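Local coordinates for alpha-1,2-Mannosidase (Trichoderma reesei, PDB 1HCU), which hydrolyses alpha-1,2-linked mannose residues, probably trimming high-mannose N-glycans with the help of a bound calcium ion, at residues 238-243 with 309-314; 275-280 with 314-319. All blocks are in the same frame, centred on the assembly; numbering follows the deposited sequence.

Contact 1: 238-243 with 309-314; sequences GSWSGL and ASFGGG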
loop_
_atom_site.group_PDB
_atom_site.type_symbol
_atom_site.label_atom_id
_atom_site.label_comp_id
_atom_site.label_asym_id
_atom_site.label_seq_id
_atom_site.Cartn_x
_atom_site.Cartn_y
_atom_site.Cartn_z
ATOM N N GLY A 238 -16.644 -9.003 0.126
ATOM C CA GLY A 238 -15.533 -8.095 -0.063
ATOM C C GLY A 238 -15.269 -7.276 1.180
ATOM O O GLY A 238 -15.871 -7.529 2.227
ATOM N N SER A 239 -14.385 -6.288 1.057
ATOM C CA SER A 239 -14.015 -5.418 2.169
ATOM C C SER A 239 -12.994 -4.410 1.680
ATOM O O SER A 239 -12.691 -4.353 0.492
ATOM C CB SER A 239 -13.359 -6.232 3.273
ATOM O OG SER A 239 -12.074 -6.668 2.850
ATOM N N TRP A 240 -12.456 -3.622 2.607
ATOM C CA TRP A 240 -11.423 -2.660 2.260
ATOM C C TRP A 240 -10.062 -3.162 2.748
ATOM O O TRP A 240 -9.146 -2.378 2.988
ATOM C CB TRP A 240 -11.735 -1.275 2.839
ATOM C CG TRP A 240 -12.773 -0.544 2.031
ATOM C CD1 TRP A 240 -14.104 -0.839 1.948
ATOM C CD2 TRP A 240 -12.551 0.554 1.137
ATOM N NE1 TRP A 240 -14.724 0.001 1.057
ATOM C CE2 TRP A 240 -13.800 0.866 0.541
ATOM C CE3 TRP A 240 -11.419 1.301 0.776
ATOM C CZ2 TRP A 240 -13.953 1.897 -0.396
ATOM C CZ3 TRP A 240 -11.568 2.331 -0.160
ATOM C CH2 TRP A 240 -12.826 2.618 -0.735
ATOM N N SER A 241 -9.930 -4.478 2.890
ATOM C CA SER A 241 -8.664 -5.049 3.333
ATOM C C SER A 241 -8.135 -6.096 2.347
ATOM O O SER A 241 -8.328 -5.970 1.140
ATOM C CB SER A 241 -8.801 -5.655 4.742
ATOM O OG SER A 241 -9.688 -6.752 4.745
ATOM N N GLY A 242 -7.456 -7.114 2.864
ATOM C CA GLY A 242 -6.889 -8.145 2.010
ATOM C C GLY A 242 -7.784 -8.658 0.897
ATOM O O GLY A 242 -8.981 -8.867 1.095
ATOM N N LEU A 243 -7.193 -8.849 -0.280
ATOM C CA LEU A 243 -7.903 -9.361 -1.450
ATOM C C LEU A 243 -8.781 -8.377 -2.219
ATOM O O LEU A 243 -9.282 -8.723 -3.292
ATOM C CB LEU A 243 -8.767 -10.563 -1.060
ATOM C CG LEU A 243 -8.061 -11.749 -0.414
ATOM C CD1 LEU A 243 -9.121 -12.768 -0.034
ATOM C CD2 LEU A 243 -7.022 -12.347 -1.368
ATOM N N ALA A 309 -6.939 -2.287 6.281
ATOM C CA ALA A 309 -8.048 -1.381 5.978
ATOM C C ALA A 309 -7.822 0.048 6.465
ATOM O O ALA A 309 -8.571 0.951 6.096
ATOM C CB ALA A 309 -9.341 -1.919 6.570
ATOM N N SER A 310 -6.795 0.270 7.281
ATOM C CA SER A 310 -6.572 1.617 7.785
ATOM C C SER A 310 -6.091 2.592 6.708
ATOM O O SER A 310 -5.995 3.792 6.956
ATOM C CB SER A 310 -5.587 1.603 8.959
ATOM O OG SER A 310 -4.282 1.264 8.535
ATOM N N PHE A 311 -5.796 2.085 5.515
ATOM C CA PHE A 311 -5.328 2.937 4.420
ATOM C C PHE A 311 -6.537 3.688 3.853
ATOM O O PHE A 311 -6.396 4.697 3.165
ATOM C CB PHE A 311 -4.711 2.086 3.303
ATOM C CG PHE A 311 -5.695 1.706 2.227
ATOM C CD1 PHE A 311 -5.754 2.424 1.039
ATOM C CD2 PHE A 311 -6.625 0.692 2.443
ATOM C CE1 PHE A 311 -6.727 2.144 0.080
ATOM C CE2 PHE A 311 -7.602 0.406 1.499
ATOM C CZ PHE A 311 -7.653 1.134 0.313
ATOM N N GLY A 312 -7.725 3.170 4.147
ATOM C CA GLY A 312 -8.956 3.771 3.664
ATOM C C GLY A 312 -9.071 5.265 3.899
ATOM O O GLY A 312 -9.477 6.004 3.000
ATOM N N GLY A 313 -8.712 5.711 5.100
ATOM C CA GLY A 313 -8.809 7.124 5.421
ATOM C C GLY A 313 -8.165 8.037 4.399
ATOM O O GLY A 313 -8.749 9.041 3.973
ATOM N N GLY A 314 -6.950 7.687 4.003
ATOM C CA GLY A 314 -6.246 8.487 3.025
ATOM C C GLY A 314 -6.910 8.418 1.666
ATOM O O GLY A 314 -6.925 9.410 0.929
#
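Phe311 and Trp240 meet rim to rim: the outer end of the phenyl ring comes up near the plane of the indole at its six-membered ring, with CZ of Phe311 3.8 Å from CE3 of Trp240. The ring planes are tilted by about 30°, whereas the side chains themselves run across one another at about a right angle. The indole reaches this place because its CG lies beside the backbone N of Trp240, anti to the carbonyl carbon (chi1 -78°). The backbone of the same residue adds a second touch, for Trp240 O lies in the plane of the phenyl ring at its edge, 3.5 Å from Phe311 CE2. Ala309 CA makes a CA-H...O contact with Trp240 O at 3.3 Å, with an angle of 143° at the hydrogen, and Ala309 CB lies 3.6 Å from Trp240 O. No conventional hydrogen bond joins the segments, so side-chain shape and this carbonyl carry the meeting. With an alanine in place of Phe311, a gap would probably open beside CE3 of Trp240 and its carbonyl oxygen. Phe311 also touches Asp245 and Glu393, both predicted active-site residues, from helices 245-257 and 393-405. Trp240 stacks on Tyr248 of the former helix, and the loop that carries it follows strand 237-238, where Gly238 is bonded through its backbone to Tyr296 of strand 292-297.

Contact 2: 275-280 with 314-319; sequences STIGHL and GNFILG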
loop_
_atom_site.group_PDB
_atom_site.type_symbol
_atom_site.label_atom_id
_atom_site.label_comp_id
_atom_site.label_asym_id
_atom_site.label_seq_id
_atom_site.Cartn_x
_atom_site.Cartn_y
_atom_site.Cartn_z
ATOM N N SER A 275 -21.393 3.733 -1.104
ATOM C CA SER A 275 -21.927 2.510 -0.528
ATOM C C SER A 275 -21.225 2.089 0.766
ATOM O O SER A 275 -21.878 1.569 1.663
ATOM C CB SER A 275 -21.872 1.357 -1.542
ATOM O OG SER A 275 -22.884 1.495 -2.511
ATOM N N THR A 276 -19.915 2.295 0.886
ATOM C CA THR A 276 -19.264 1.883 2.127
ATOM C C THR A 276 -19.610 2.865 3.240
ATOM O O THR A 276 -19.658 2.499 4.409
ATOM C CB THR A 276 -17.720 1.751 1.985
ATOM O OG1 THR A 276 -17.078 2.977 2.348
ATOM C CG2 THR A 276 -17.356 1.381 0.569
ATOM N N ILE A 277 -19.880 4.109 2.865
ATOM C CA ILE A 277 -20.244 5.121 3.836
ATOM C C ILE A 277 -21.637 4.859 4.398
ATOM O O ILE A 277 -21.863 5.016 5.597
ATOM C CB ILE A 277 -20.210 6.534 3.214
ATOM C CG1 ILE A 277 -18.761 6.953 2.966
ATOM C CG2 ILE A 277 -20.882 7.541 4.150
ATOM C CD1 ILE A 277 -18.621 8.336 2.373
ATOM N N GLY A 278 -22.566 4.448 3.541
ATOM C CA GLY A 278 -23.917 4.189 4.007
ATOM C C GLY A 278 -24.166 2.780 4.523
ATOM O O GLY A 278 -25.164 2.538 5.196
ATOM N N HIS A 279 -23.255 1.852 4.246
ATOM C CA HIS A 279 -23.469 0.467 4.663
ATOM C C HIS A 279 -22.318 -0.235 5.393
ATOM O O HIS A 279 -22.557 -1.145 6.177
ATOM C CB HIS A 279 -23.853 -0.362 3.437
ATOM C CG HIS A 279 -24.989 0.213 2.647
ATOM N ND1 HIS A 279 -26.287 0.238 3.113
ATOM C CD2 HIS A 279 -25.022 0.780 1.417
ATOM C CE1 HIS A 279 -27.068 0.793 2.205
ATOM N NE2 HIS A 279 -26.325 1.132 1.167
ATOM N N LEU A 280 -21.080 0.176 5.137
ATOM C CA LEU A 280 -19.925 -0.457 5.772
ATOM C C LEU A 280 -19.446 0.287 7.020
ATOM O O LEU A 280 -18.754 -0.294 7.861
ATOM C CB LEU A 280 -18.770 -0.592 4.771
ATOM C CG LEU A 280 -19.017 -1.460 3.519
ATOM C CD1 LEU A 280 -17.711 -1.637 2.755
ATOM C CD2 LEU A 280 -19.554 -2.821 3.927
ATOM N N GLY A 314 -6.950 7.687 4.003
ATOM C CA GLY A 314 -6.246 8.487 3.025
ATOM C C GLY A 314 -6.910 8.418 1.666
ATOM O O GLY A 314 -6.925 9.410 0.929
ATOM N N ASN A 315 -7.478 7.264 1.329
ATOM C CA ASN A 315 -8.115 7.129 0.027
ATOM C C ASN A 315 -9.355 8.013 -0.112
ATOM O O ASN A 315 -9.523 8.675 -1.138
ATOM C CB ASN A 315 -8.476 5.669 -0.262
ATOM C CG ASN A 315 -8.648 5.408 -1.742
ATOM O OD1 ASN A 315 -7.740 5.674 -2.534
ATOM N ND2 ASN A 315 -9.804 4.892 -2.128
ATOM N N PHE A 316 -10.218 8.025 0.908
ATOM C CA PHE A 316 -11.418 8.860 0.872
ATOM C C PHE A 316 -11.024 10.330 0.795
ATOM O O PHE A 316 -11.669 11.122 0.101
ATOM C CB PHE A 316 -12.296 8.630 2.113
ATOM C CG PHE A 316 -13.311 7.533 1.937
ATOM C CD1 PHE A 316 -12.951 6.196 2.085
ATOM C CD2 PHE A 316 -14.616 7.840 1.569
ATOM C CE1 PHE A 316 -13.877 5.183 1.868
ATOM C CE2 PHE A 316 -15.558 6.831 1.348
ATOM C CZ PHE A 316 -15.185 5.498 1.497
ATOM N N ILE A 317 -9.962 10.679 1.518
ATOM C CA ILE A 317 -9.442 12.038 1.525
ATOM C C ILE A 317 -8.978 12.372 0.117
ATOM O O ILE A 317 -9.358 13.417 -0.429
ATOM C CB ILE A 317 -8.258 12.190 2.523
ATOM C CG1 ILE A 317 -8.794 12.191 3.955
ATOM C CG2 ILE A 317 -7.486 13.473 2.247
ATOM C CD1 ILE A 317 -7.732 12.046 5.014
ATOM N N LEU A 318 -8.180 11.486 -0.483
ATOM C CA LEU A 318 -7.699 11.722 -1.843
ATOM C C LEU A 318 -8.865 11.980 -2.785
ATOM O O LEU A 318 -8.841 12.930 -3.576
ATOM C CB LEU A 318 -6.899 10.533 -2.354
ATOM C CG LEU A 318 -6.415 10.656 -3.802
ATOM C CD1 LEU A 318 -5.669 11.978 -4.012
ATOM C CD2 LEU A 318 -5.513 9.485 -4.116
ATOM N N GLY A 319 -9.885 11.128 -2.691
ATOM C CA GLY A 319 -11.071 11.269 -3.519
ATOM C C GLY A 319 -11.775 12.592 -3.282
ATOM O O GLY A 319 -12.273 13.202 -4.216
#
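Phe316 projects from helix 312-323 towards helix 263-280, and its ring is met by two successive residues, Thr276 and Ile277. Thr276 approaches at the ring's edge, near its plane: as modelled, Thr276 OG1 lies 3.3 Å from Phe316 CZ, with Phe316 CE1 next at 3.9 Å. Ile277 comes in obliquely at the neighbouring ring carbon, where its CG1 and CD1 each stand 3.6 Å from Phe316 CE2. Its extended outer chain (chi2 -179°) carries CD1 on towards the aromatic ring, although CB does not itself point that way. The side chains run past one another in opposite directions, and the backbones stay well apart, Ile277 CA and Phe316 CA being 10.0 Å from each other.

The two helices belong to the alpha/alpha barrel of glycosyl hydrolase family 47; the chain between them passes through strand 281-282 and the antiparallel pair 292-297 and 300-306. Further residues surround this first shell. Helix 326-344 supplies Phe331, whose ring meets that of Phe316 with planes at about 60°, as well as Leu335 beside the same ring and Tyr328 beside Ile277, while the indole of Trp240 meets the Phe316 ring at about 40°. Helix 263-280 has a wider pi-type turn at 276-280 and also keeps the bond from Leu280 N to Thr276 O (2.8 Å). Just upstream, Ser275 is tied through its OG to Pro219 O, and the backbone of Leu280 is bonded to Ser294 of strand 292-297.

How the contacts relate
The centres of contact 1 and contact 2 lie about 10 Å apart, and the two adjoin: both use helix 312-323 and share Gly314. Along the chain their segments alternate, 238-243, 275-280, 309-314 and then 314-319. Trp240 is the joint between them, with Trp240 CH2 3.8 Å from Phe316 CE1 and Trp240 CD1 the same distance from Leu280 CD1. The side chain of Phe311 is about 6 Å from the calcium ion and that of Phe316 about 14 Å. The succession of Phe311, Trp240 and Phe316 thus links the surroundings of the predicted catalytic residues to helix 263-280 within the one family domain.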